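Local coordinates for protein prophenoloxidase b (Marsupenaeus japonicus, PDB 3WKY) that probably acts, once activated, as a phenoloxidase that oxidises phenols at a type 3 dicopper centre carrying bound oxygen, at residues S181-V186 with A231-E236; E220-M225 with R395-I400; H227-R232 with P391-W396. All coordinates share one frame; numbering follows the deposited sequence.

Contact 1. Residues S181-V186 with A231-E236; sequences SPEHRV and ARYNME
Val186 meets the phenol end of Tyr233 with both of its methyl groups. Val186 CG2 lies 3.9 Å from Tyr233 CE1, and Val186 CG1 comes within 3.8 Å of Tyr233 OH, so the two methyls bracket the ring atom CE1, next to the hydroxyl-bearing carbon, and the side chains cross at about a right angle. Val186 CG2 also reaches the aliphatic part of a second helix residue, at 4.0 Å from Glu236 CG. The Tyr233 ring gets this far because CG is anti to the backbone N (chi1 -179°), which carries the hydroxyl out from helix 218-239 to the loop.

On the polar side, Glu183 OE1 stands 3.5 Å from Tyr233 OH, with the carboxylate and ring planes 26° apart. The stronger partners of both groups lie just beyond: Glu183 OE1 forms a salt bridge with Arg237, while Tyr233 OH is hydrogen-bonded to Arg190. Arg190 also binds the carbonyl oxygen of Glu183 and so ties the turn to the tyrosine. Glu236 bends at chi2 and bonds through OE2 to Tyr188, which leaves its CG against the valine.

Val186 stands at the N-cap position of helix 187-190, and the bonds of Tyr188 and Arg190 link that short helix to helix 218-239 and the turn. This is a buried loop-to-helix packing in the copper-containing domain of the hemocyanin family, joining the turn before helix 187-190 to the later part of helix 218-239.

Contact 2. Residues E220-M225 with R395-I400; sequences ELFYYM and RWHKFI. With CUO (Cu2-o2 cluster), chain J.
The side chains of Phe222 and His397 cross at about a right angle, with Phe222 CZ near the plane of the imidazole at its edge, 4.1 Å from His397 CE1. Relative to the phenyl ring the same contact is oblique, as is that of Ile400, whose CG2 lies 4.1 Å from Phe222 CE2; the other branch of Ile400, CG1, lies over a face of Trp396 in its own helix. Oxygen O1 of the copper-oxygen cluster approaches the edges of both contact rings, 4.1 Å from Phe222 CE1 and 3.7 Å from His397 CE1.

His397 NE2 binds the copper atom CU2 at 2.2 Å, and His357 and His361 supply the other two histidine ligands of this metal. A trans first torsion (172°) stretches Phe222 across the gap between the helices, and its ring tip thus fills the angle between the imidazole and the isoleucine methyl. Trp202 of helix 193-205, Glu343 of helix 334-343 and Phe404 also touch the Phe222 side chain, which is buried among them.

The partners across the contact are carbon edges and methyl groups, so the metal-bound imidazole is flanked by apolar packing on this side. A histidine ligand presented by helix 391-409, with three histidines to each copper, belongs to the type 3 dicopper site shared by hemocyanins, tyrosinases and phenoloxidases.

Contact 3. Residues H227-R232 with P391-W396; sequences HNLVAR and PVFFRW. With CUO (Cu2-o2 cluster), chain J.
Apolar packing carries this contact, and Leu229 is at its centre. Its two methyl groups part between two neighbouring phenylalanines: Leu229 CD2 goes to the edge of Phe393, 3.7 Å from Phe393 CE2 and near the plane of that ring, while Leu229 CD1 turns to Phe394 and lies 3.9 Å from Phe394 CE1. The leucine crosses each ring at about a right angle, its side chain leaving the backbone toward helix 391-409.

Contacts with the backbone form a second group. Phe394 presents its edge to helix 218-239, with CE1 3.8 Å from the carbonyl oxygen of Leu229 and CD1 4.4 Å from Val230 CA. The alpha carbons of Val230 and Phe394 are 6.4 Å apart, the nearest such pair between the segments, although the helix axes approach only to 10.4 Å and cross at -120°.

Ring against ring, the two phenylalanines pack within their own helix: Phe393 CD2 sits 3.6 Å above the plane of Phe394, over its centre. Their different first torsions, 178° for Phe393 and -68° for Phe394, set the edge of the one over the face of the other. Trp189 and Arg190 of helix 187-190 also touch Phe394.

The remaining kind of contact is with the bound cluster. Phe393 turns its edge to O2 of the cluster, with Phe393 CE1 3.2 Å away. Leu229 touches the same ring at CE2, and thus stands behind a residue that borders the cluster. The chemistry across the helices is mainly apolar, with one backbone carbonyl oxygen at a ring edge, which implies that this side of the dicopper pocket is walled by hydrophobic packing, with Leu229 as a second-shell neighbour of Phe393.

In the fold
All three contacts are buried within the copper-containing domain and all use helix 218-239, which meets the loop before helix 187-190 in contact 1 and helix 391-409 in contacts 2 and 3. Contacts 2 and 3 have centres about 7 Å apart and both reach the copper-oxygen cluster, one through a metal ligand and the other through an apolar ring; Val230 packs on His397 between them. Contact 1 is farther from the metals and more polar, with charged and hydroxyl groups around a small apolar centre. It adjoins contact 3 directly, where Tyr233 CE2 lies 3.3 Å from Phe394 CB.

Contact 1. Residues S181-V186 with A231-E236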
loop_
_atom_site.group_PDB
_atom_site.type_symbol
_atom_site.label_atom_id
_atom_site.label_comp_id
_atom_site.label_asym_id
_atom_site.label_seq_id
_atom_site.Cartn_x
_atom_site.Cartn_y
_atom_site.Cartn_z
ATOM N N SER A 181 -11.927 12.348 -21.365
ATOM C CA SER A 181 -10.527 12.681 -21.127
ATOM C C SER A 181 -10.351 14.197 -21.132
ATOM O O SER A 181 -10.161 14.798 -22.190
ATOM C CB SER A 181 -9.661 12.044 -22.216
ATOM O OG SER A 181 -8.293 12.375 -22.066
ATOM N N PRO A 182 -10.424 14.822 -19.952
ATOM C CA PRO A 182 -10.297 16.285 -19.885
ATOM C C PRO A 182 -9.031 16.798 -20.588
ATOM O O PRO A 182 -9.088 17.849 -21.226
ATOM C CB PRO A 182 -10.220 16.554 -18.382
ATOM C CG PRO A 182 -11.058 15.463 -17.773
ATOM C CD PRO A 182 -10.821 14.239 -18.655
ATOM N N GLU A 183 -7.920 16.070 -20.500
ATOM C CA GLU A 183 -6.685 16.554 -21.135
ATOM C C GLU A 183 -6.797 16.681 -22.648
ATOM O O GLU A 183 -6.064 17.451 -23.266
ATOM C CB GLU A 183 -5.494 15.668 -20.780
ATOM C CG GLU A 183 -5.100 15.760 -19.322
ATOM C CD GLU A 183 -4.626 17.149 -18.924
ATOM O OE1 GLU A 183 -4.183 17.936 -19.804
ATOM O OE2 GLU A 183 -4.686 17.446 -17.714
ATOM N N HIS A 184 -7.709 15.918 -23.248
ATOM C CA HIS A 184 -7.905 16.003 -24.693
ATOM C C HIS A 184 -8.543 17.332 -25.112
ATOM O O HIS A 184 -8.419 17.721 -26.276
ATOM C CB HIS A 184 -8.714 14.812 -25.221
ATOM C CG HIS A 184 -8.730 14.716 -26.713
ATOM N ND1 HIS A 184 -9.815 15.106 -27.470
ATOM C CD2 HIS A 184 -7.785 14.301 -27.592
ATOM C CE1 HIS A 184 -9.543 14.921 -28.751
ATOM N NE2 HIS A 184 -8.319 14.437 -28.853
ATOM N N ARG A 185 -9.198 18.026 -24.176
ATOM C CA ARG A 185 -9.830 19.321 -24.469
ATOM C C ARG A 185 -8.813 20.359 -24.946
ATOM O O ARG A 185 -9.178 21.324 -25.625
ATOM C CB ARG A 185 -10.621 19.889 -23.263
ATOM C CG ARG A 185 -11.909 19.110 -22.871
ATOM C CD ARG A 185 -13.078 20.045 -22.429
ATOM N NE ARG A 185 -12.847 20.826 -21.198
ATOM C CZ ARG A 185 -12.932 20.346 -19.956
ATOM N NH1 ARG A 185 -13.212 19.054 -19.722
ATOM N NH2 ARG A 185 -12.718 21.153 -18.929
ATOM N N VAL A 186 -7.544 20.169 -24.593
ATOM C CA VAL A 186 -6.513 21.138 -24.972
ATOM C C VAL A 186 -5.511 20.523 -25.966
ATOM O O VAL A 186 -4.455 21.088 -26.258
ATOM C CB VAL A 186 -5.900 21.855 -23.701
ATOM C CG1 VAL A 186 -5.240 20.884 -22.754
ATOM C CG2 VAL A 186 -4.970 23.025 -24.053
ATOM N N ALA A 231 3.119 29.170 -19.040
ATOM C CA ALA A 231 2.131 30.182 -18.655
ATOM C C ALA A 231 0.983 30.236 -19.662
ATOM O O ALA A 231 -0.186 30.255 -19.282
ATOM C CB ALA A 231 2.786 31.554 -18.525
ATOM N N ARG A 232 1.316 30.254 -20.950
ATOM C CA ARG A 232 0.283 30.333 -21.981
ATOM C C ARG A 232 -0.565 29.069 -22.033
ATOM O O ARG A 232 -1.767 29.128 -22.274
ATOM C CB ARG A 232 0.892 30.681 -23.349
ATOM C CG ARG A 232 1.197 32.198 -23.450
ATOM C CD ARG A 232 2.060 32.535 -24.648
ATOM N NE ARG A 232 2.260 33.986 -24.717
ATOM C CZ ARG A 232 1.479 34.816 -25.398
ATOM N NH1 ARG A 232 0.438 34.355 -26.081
ATOM N NH2 ARG A 232 1.742 36.122 -25.387
ATOM N N TYR A 233 0.053 27.927 -21.771
ATOM C CA TYR A 233 -0.700 26.692 -21.684
ATOM C C TYR A 233 -1.748 26.791 -20.590
ATOM O O TYR A 233 -2.908 26.418 -20.794
ATOM C CB TYR A 233 0.253 25.557 -21.375
ATOM C CG TYR A 233 -0.367 24.178 -21.280
ATOM C CD1 TYR A 233 -1.011 23.596 -22.374
ATOM C CD2 TYR A 233 -0.256 23.436 -20.105
ATOM C CE1 TYR A 233 -1.539 22.294 -22.297
ATOM C CE2 TYR A 233 -0.786 22.141 -20.013
ATOM C CZ TYR A 233 -1.419 21.580 -21.114
ATOM O OH TYR A 233 -1.926 20.297 -21.032
ATOM N N ASN A 234 -1.342 27.291 -19.424
ATOM C CA ASN A 234 -2.297 27.459 -18.338
ATOM C C ASN A 234 -3.425 28.426 -18.671
ATOM O O ASN A 234 -4.544 28.253 -18.209
ATOM C CB ASN A 234 -1.609 27.902 -17.051
ATOM C CG ASN A 234 -1.089 26.732 -16.237
ATOM O OD1 ASN A 234 -1.604 25.603 -16.336
ATOM N ND2 ASN A 234 -0.076 26.996 -15.405
ATOM N N MET A 235 -3.136 29.464 -19.460
ATOM C CA MET A 235 -4.200 30.372 -19.840
ATOM C C MET A 235 -5.192 29.667 -20.745
ATOM O O MET A 235 -6.398 29.916 -20.689
ATOM C CB MET A 235 -3.628 31.622 -20.518
ATOM C CG MET A 235 -2.638 32.326 -19.636
ATOM S SD MET A 235 -2.089 33.914 -20.301
ATOM C CE MET A 235 -0.587 34.037 -19.352
ATOM N N GLU A 236 -4.681 28.763 -21.568
ATOM C CA GLU A 236 -5.543 27.974 -22.416
ATOM C C GLU A 236 -6.381 27.014 -21.542
ATOM O O GLU A 236 -7.587 26.829 -21.783
ATOM C CB GLU A 236 -4.678 27.217 -23.436
ATOM C CG GLU A 236 -5.334 26.933 -24.756
ATOM C CD GLU A 236 -5.535 28.161 -25.648
ATOM O OE1 GLU A 236 -5.096 29.301 -25.320
ATOM O OE2 GLU A 236 -6.165 27.963 -26.702
#

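Contact 2. Residues E220-M225 with R395-I400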
loop_
_atom_site.group_PDB
_atom_site.type_symbol
_atom_site.label_atom_id
_atom_site.label_comp_id
_atom_site.label_asym_id
_atom_site.label_seq_id
_atom_site.Cartn_x
_atom_site.Cartn_y
_atom_site.Cartn_z
ATOM N N GLU A 220 19.354 31.175 -19.279
ATOM C CA GLU A 220 18.248 32.023 -18.898
ATOM C C GLU A 220 17.144 31.996 -19.958
ATOM O O GLU A 220 15.947 32.025 -19.631
ATOM C CB GLU A 220 18.740 33.461 -18.651
ATOM C CG GLU A 220 17.623 34.412 -18.300
ATOM C CD GLU A 220 18.147 35.799 -18.024
ATOM O OE1 GLU A 220 19.369 36.003 -18.234
ATOM O OE2 GLU A 220 17.355 36.666 -17.578
ATOM N N LEU A 221 17.534 31.939 -21.229
ATOM C CA LEU A 221 16.551 31.878 -22.304
ATOM C C LEU A 221 15.793 30.554 -22.267
ATOM O O LEU A 221 14.605 30.514 -22.586
ATOM C CB LEU A 221 17.226 32.053 -23.668
ATOM C CG LEU A 221 16.318 32.407 -24.848
ATOM C CD1 LEU A 221 15.782 33.846 -24.751
ATOM C CD2 LEU A 221 17.064 32.210 -26.169
ATOM N N PHE A 222 16.494 29.476 -21.905
ATOM C CA PHE A 222 15.833 28.182 -21.688
ATOM C C PHE A 222 14.708 28.350 -20.664
ATOM O O PHE A 222 13.551 28.006 -20.933
ATOM C CB PHE A 222 16.841 27.136 -21.237
ATOM C CG PHE A 222 16.209 25.839 -20.815
ATOM C CD1 PHE A 222 15.656 24.994 -21.756
ATOM C CD2 PHE A 222 16.154 25.485 -19.472
ATOM C CE1 PHE A 222 15.054 23.794 -21.374
ATOM C CE2 PHE A 222 15.561 24.271 -19.078
ATOM C CZ PHE A 222 15.015 23.439 -20.027
ATOM N N TYR A 223 15.039 28.911 -19.505
ATOM C CA TYR A 223 14.024 29.254 -18.513
ATOM C C TYR A 223 12.901 30.096 -19.105
ATOM O O TYR A 223 11.726 29.772 -18.936
ATOM C CB TYR A 223 14.654 30.013 -17.338
ATOM C CG TYR A 223 13.708 30.990 -16.691
ATOM C CD1 TYR A 223 12.619 30.546 -15.941
ATOM C CD2 TYR A 223 13.905 32.369 -16.816
ATOM C CE1 TYR A 223 11.737 31.456 -15.338
ATOM C CE2 TYR A 223 13.035 33.271 -16.220
ATOM C CZ TYR A 223 11.959 32.812 -15.480
ATOM O OH TYR A 223 11.099 33.712 -14.881
ATOM N N TYR A 224 13.260 31.183 -19.789
ATOM C CA TYR A 224 12.284 32.194 -20.162
ATOM C C TYR A 224 11.300 31.703 -21.209
ATOM O O TYR A 224 10.102 31.934 -21.087
ATOM C CB TYR A 224 12.995 33.451 -20.669
ATOM C CG TYR A 224 12.069 34.631 -20.849
ATOM C CD1 TYR A 224 11.336 35.132 -19.775
ATOM C CD2 TYR A 224 11.943 35.259 -22.086
ATOM C CE1 TYR A 224 10.493 36.247 -19.927
ATOM C CE2 TYR A 224 11.095 36.372 -22.248
ATOM C CZ TYR A 224 10.382 36.853 -21.168
ATOM O OH TYR A 224 9.549 37.948 -21.329
ATOM N N MET A 225 11.792 31.028 -22.245
ATOM C CA MET A 225 10.884 30.562 -23.272
ATOM C C MET A 225 9.932 29.537 -22.658
ATOM O O MET A 225 8.722 29.581 -22.891
ATOM C CB MET A 225 11.641 29.971 -24.471
ATOM C CG MET A 225 10.705 29.465 -25.589
ATOM S SD MET A 225 9.946 27.833 -25.244
ATOM C CE MET A 225 11.041 26.754 -26.147
ATOM N N ARG A 395 3.557 18.956 -17.463
ATOM C CA ARG A 395 3.796 18.608 -16.075
ATOM C C ARG A 395 5.301 18.634 -15.790
ATOM O O ARG A 395 5.731 19.086 -14.728
ATOM C CB ARG A 395 3.198 17.222 -15.752
ATOM C CG ARG A 395 1.666 17.149 -15.928
ATOM C CD ARG A 395 1.063 16.006 -15.071
ATOM N NE ARG A 395 1.390 16.221 -13.658
ATOM C CZ ARG A 395 1.447 15.267 -12.735
ATOM N NH1 ARG A 395 1.211 13.996 -13.062
ATOM N NH2 ARG A 395 1.763 15.582 -11.482
ATOM N N TRP A 396 6.097 18.142 -16.738
ATOM C CA TRP A 396 7.547 18.161 -16.582
ATOM C C TRP A 396 8.048 19.608 -16.571
ATOM O O TRP A 396 8.876 19.993 -15.740
ATOM C CB TRP A 396 8.214 17.354 -17.704
ATOM C CG TRP A 396 9.696 17.209 -17.525
ATOM C CD1 TRP A 396 10.676 17.667 -18.375
ATOM C CD2 TRP A 396 10.381 16.584 -16.420
ATOM N NE1 TRP A 396 11.920 17.350 -17.873
ATOM C CE2 TRP A 396 11.771 16.690 -16.680
ATOM C CE3 TRP A 396 9.956 15.930 -15.254
ATOM C CZ2 TRP A 396 12.744 16.196 -15.793
ATOM C CZ3 TRP A 396 10.931 15.415 -14.375
ATOM C CH2 TRP A 396 12.307 15.546 -14.659
ATOM N N HIS A 397 7.526 20.423 -17.474
ATOM C CA HIS A 397 7.964 21.817 -17.513
ATOM C C HIS A 397 7.425 22.701 -16.414
ATOM O O HIS A 397 8.035 23.722 -16.093
ATOM C CB HIS A 397 7.809 22.436 -18.905
ATOM C CG HIS A 397 8.997 22.152 -19.745
ATOM N ND1 HIS A 397 10.160 22.877 -19.630
ATOM C CD2 HIS A 397 9.270 21.114 -20.571
ATOM C CE1 HIS A 397 11.087 22.342 -20.409
ATOM N NE2 HIS A 397 10.566 21.276 -20.984
ATOM N N LYS A 398 6.297 22.317 -15.825
ATOM C CA LYS A 398 5.865 23.003 -14.615
ATOM C C LYS A 398 6.852 22.693 -13.478
ATOM O O LYS A 398 7.192 23.579 -12.703
ATOM C CB LYS A 398 4.425 22.637 -14.231
ATOM C CG LYS A 398 3.922 23.380 -12.985
ATOM C CD LYS A 398 3.710 24.891 -13.266
ATOM C CE LYS A 398 3.281 25.601 -11.991
ATOM N NZ LYS A 398 2.793 26.999 -12.266
ATOM N N PHE A 399 7.325 21.449 -13.379
ATOM C CA PHE A 399 8.380 21.139 -12.406
ATOM C C PHE A 399 9.621 21.994 -12.668
ATOM O O PHE A 399 10.187 22.606 -11.751
ATOM C CB PHE A 399 8.758 19.650 -12.447
ATOM C CG PHE A 399 10.156 19.369 -11.939
ATOM C CD1 PHE A 399 10.485 19.592 -10.611
ATOM C CD2 PHE A 399 11.134 18.877 -12.796
ATOM C CE1 PHE A 399 11.781 19.352 -10.140
ATOM C CE2 PHE A 399 12.414 18.627 -12.344
ATOM C CZ PHE A 399 12.747 18.865 -11.016
ATOM N N ILE A 400 10.045 22.027 -13.927
ATOM C CA ILE A 400 11.217 22.809 -14.303
ATOM C C ILE A 400 11.001 24.291 -13.977
ATOM O O ILE A 400 11.884 24.946 -13.395
ATOM C CB ILE A 400 11.565 22.599 -15.798
ATOM C CG1 ILE A 400 12.024 21.145 -16.024
ATOM C CG2 ILE A 400 12.659 23.565 -16.242
ATOM C CD1 ILE A 400 13.285 20.762 -15.224
HETATM CU CU1 CUO J . 11.885 22.507 -24.745
HETATM CU CU2 CUO J . 11.911 20.011 -22.149
HETATM O O1 CUO J . 12.736 21.166 -23.535
HETATM O O2 CUO J . 11.494 20.342 -24.264
#

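Contact 3. Residues H227-R232 with P391-W396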
loop_
_atom_site.group_PDB
_atom_site.type_symbol
_atom_site.label_atom_id
_atom_site.label_comp_id
_atom_site.label_asym_id
_atom_site.label_seq_id
_atom_site.Cartn_x
_atom_site.Cartn_y
_atom_site.Cartn_z
ATOM N N HIS A 227 9.059 29.117 -19.546
ATOM C CA HIS A 227 8.164 29.773 -18.606
ATOM C C HIS A 227 6.961 30.328 -19.347
ATOM O O HIS A 227 5.822 30.186 -18.917
ATOM C CB HIS A 227 8.854 30.928 -17.883
ATOM C CG HIS A 227 7.889 31.790 -17.137
ATOM N ND1 HIS A 227 7.253 31.356 -15.991
ATOM C CD2 HIS A 227 7.385 33.015 -17.412
ATOM C CE1 HIS A 227 6.421 32.297 -15.575
ATOM N NE2 HIS A 227 6.481 33.313 -16.416
ATOM N N ASN A 228 7.223 30.976 -20.473
ATOM C CA ASN A 228 6.160 31.553 -21.274
ATOM C C ASN A 228 5.281 30.487 -21.916
ATOM O O ASN A 228 4.062 30.641 -22.005
ATOM C CB ASN A 228 6.770 32.490 -22.325
ATOM C CG ASN A 228 7.008 33.867 -21.777
ATOM O OD1 ASN A 228 6.120 34.711 -21.840
ATOM N ND2 ASN A 228 8.202 34.101 -21.205
ATOM N N LEU A 229 5.906 29.390 -22.341
ATOM C CA LEU A 229 5.183 28.254 -22.894
ATOM C C LEU A 229 4.219 27.635 -21.859
ATOM O O LEU A 229 3.047 27.383 -22.159
ATOM C CB LEU A 229 6.203 27.224 -23.405
ATOM C CG LEU A 229 5.745 25.890 -23.991
ATOM C CD1 LEU A 229 4.674 26.090 -25.059
ATOM C CD2 LEU A 229 6.970 25.207 -24.575
ATOM N N VAL A 230 4.713 27.391 -20.649
ATOM C CA VAL A 230 3.872 26.899 -19.552
ATOM C C VAL A 230 2.768 27.891 -19.153
ATOM O O VAL A 230 1.609 27.505 -18.958
ATOM C CB VAL A 230 4.734 26.551 -18.318
ATOM C CG1 VAL A 230 3.832 26.208 -17.112
ATOM C CG2 VAL A 230 5.671 25.371 -18.648
ATOM N N ALA A 231 3.119 29.170 -19.040
ATOM C CA ALA A 231 2.131 30.182 -18.655
ATOM C C ALA A 231 0.983 30.236 -19.662
ATOM O O ALA A 231 -0.186 30.255 -19.282
ATOM C CB ALA A 231 2.786 31.554 -18.525
ATOM N N ARG A 232 1.316 30.254 -20.950
ATOM C CA ARG A 232 0.283 30.333 -21.981
ATOM C C ARG A 232 -0.565 29.069 -22.033
ATOM O O ARG A 232 -1.767 29.128 -22.274
ATOM C CB ARG A 232 0.892 30.681 -23.349
ATOM C CG ARG A 232 1.197 32.198 -23.450
ATOM C CD ARG A 232 2.060 32.535 -24.648
ATOM N NE ARG A 232 2.260 33.986 -24.717
ATOM C CZ ARG A 232 1.479 34.816 -25.398
ATOM N NH1 ARG A 232 0.438 34.355 -26.081
ATOM N NH2 ARG A 232 1.742 36.122 -25.387
ATOM N N PRO A 391 0.592 15.650 -22.832
ATOM C CA PRO A 391 0.269 16.439 -21.630
ATOM C C PRO A 391 1.375 16.408 -20.572
ATOM O O PRO A 391 1.538 17.377 -19.823
ATOM C CB PRO A 391 -1.024 15.788 -21.101
ATOM C CG PRO A 391 -1.062 14.391 -21.775
ATOM C CD PRO A 391 -0.452 14.650 -23.137
ATOM N N VAL A 392 2.138 15.317 -20.510
ATOM C CA VAL A 392 3.188 15.247 -19.504
ATOM C C VAL A 392 4.327 16.228 -19.785
ATOM O O VAL A 392 5.093 16.559 -18.880
ATOM C CB VAL A 392 3.732 13.812 -19.305
ATOM C CG1 VAL A 392 4.848 13.486 -20.320
ATOM C CG2 VAL A 392 4.255 13.650 -17.888
ATOM N N PHE A 393 4.441 16.698 -21.027
ATOM C CA PHE A 393 5.410 17.762 -21.320
ATOM C C PHE A 393 5.224 18.928 -20.357
ATOM O O PHE A 393 6.198 19.501 -19.818
ATOM C CB PHE A 393 5.239 18.277 -22.753
ATOM C CG PHE A 393 6.176 19.408 -23.092
ATOM C CD1 PHE A 393 7.447 19.143 -23.583
ATOM C CD2 PHE A 393 5.796 20.734 -22.879
ATOM C CE1 PHE A 393 8.327 20.192 -23.878
ATOM C CE2 PHE A 393 6.662 21.795 -23.166
ATOM C CZ PHE A 393 7.937 21.520 -23.665
ATOM N N PHE A 394 3.971 19.300 -20.154
ATOM C CA PHE A 394 3.693 20.485 -19.357
ATOM C C PHE A 394 3.775 20.203 -17.862
ATOM O O PHE A 394 4.074 21.094 -17.076
ATOM C CB PHE A 394 2.371 21.120 -19.787
ATOM C CG PHE A 394 2.438 21.713 -21.164
ATOM C CD1 PHE A 394 2.839 23.037 -21.344
ATOM C CD2 PHE A 394 2.153 20.935 -22.284
ATOM C CE1 PHE A 394 2.940 23.583 -22.628
ATOM C CE2 PHE A 394 2.249 21.466 -23.565
ATOM C CZ PHE A 394 2.631 22.801 -23.735
ATOM N N ARG A 395 3.557 18.956 -17.463
ATOM C CA ARG A 395 3.796 18.608 -16.075
ATOM C C ARG A 395 5.301 18.634 -15.790
ATOM O O ARG A 395 5.731 19.086 -14.728
ATOM C CB ARG A 395 3.198 17.222 -15.752
ATOM C CG ARG A 395 1.666 17.149 -15.928
ATOM C CD ARG A 395 1.063 16.006 -15.071
ATOM N NE ARG A 395 1.390 16.221 -13.658
ATOM C CZ ARG A 395 1.447 15.267 -12.735
ATOM N NH1 ARG A 395 1.211 13.996 -13.062
ATOM N NH2 ARG A 395 1.763 15.582 -11.482
ATOM N N TRP A 396 6.097 18.142 -16.738
ATOM C CA TRP A 396 7.547 18.161 -16.582
ATOM C C TRP A 396 8.048 19.608 -16.571
ATOM O O TRP A 396 8.876 19.993 -15.740
ATOM C CB TRP A 396 8.214 17.354 -17.704
ATOM C CG TRP A 396 9.696 17.209 -17.525
ATOM C CD1 TRP A 396 10.676 17.667 -18.375
ATOM C CD2 TRP A 396 10.381 16.584 -16.420
ATOM N NE1 TRP A 396 11.920 17.350 -17.873
ATOM C CE2 TRP A 396 11.771 16.690 -16.680
ATOM C CE3 TRP A 396 9.956 15.930 -15.254
ATOM C CZ2 TRP A 396 12.744 16.196 -15.793
ATOM C CZ3 TRP A 396 10.931 15.415 -14.375
ATOM C CH2 TRP A 396 12.307 15.546 -14.659
HETATM CU CU1 CUO J . 11.885 22.507 -24.745
HETATM CU CU2 CUO J . 11.911 20.011 -22.149
HETATM O O1 CUO J . 12.736 21.166 -23.535
HETATM O O2 CUO J . 11.494 20.342 -24.264
#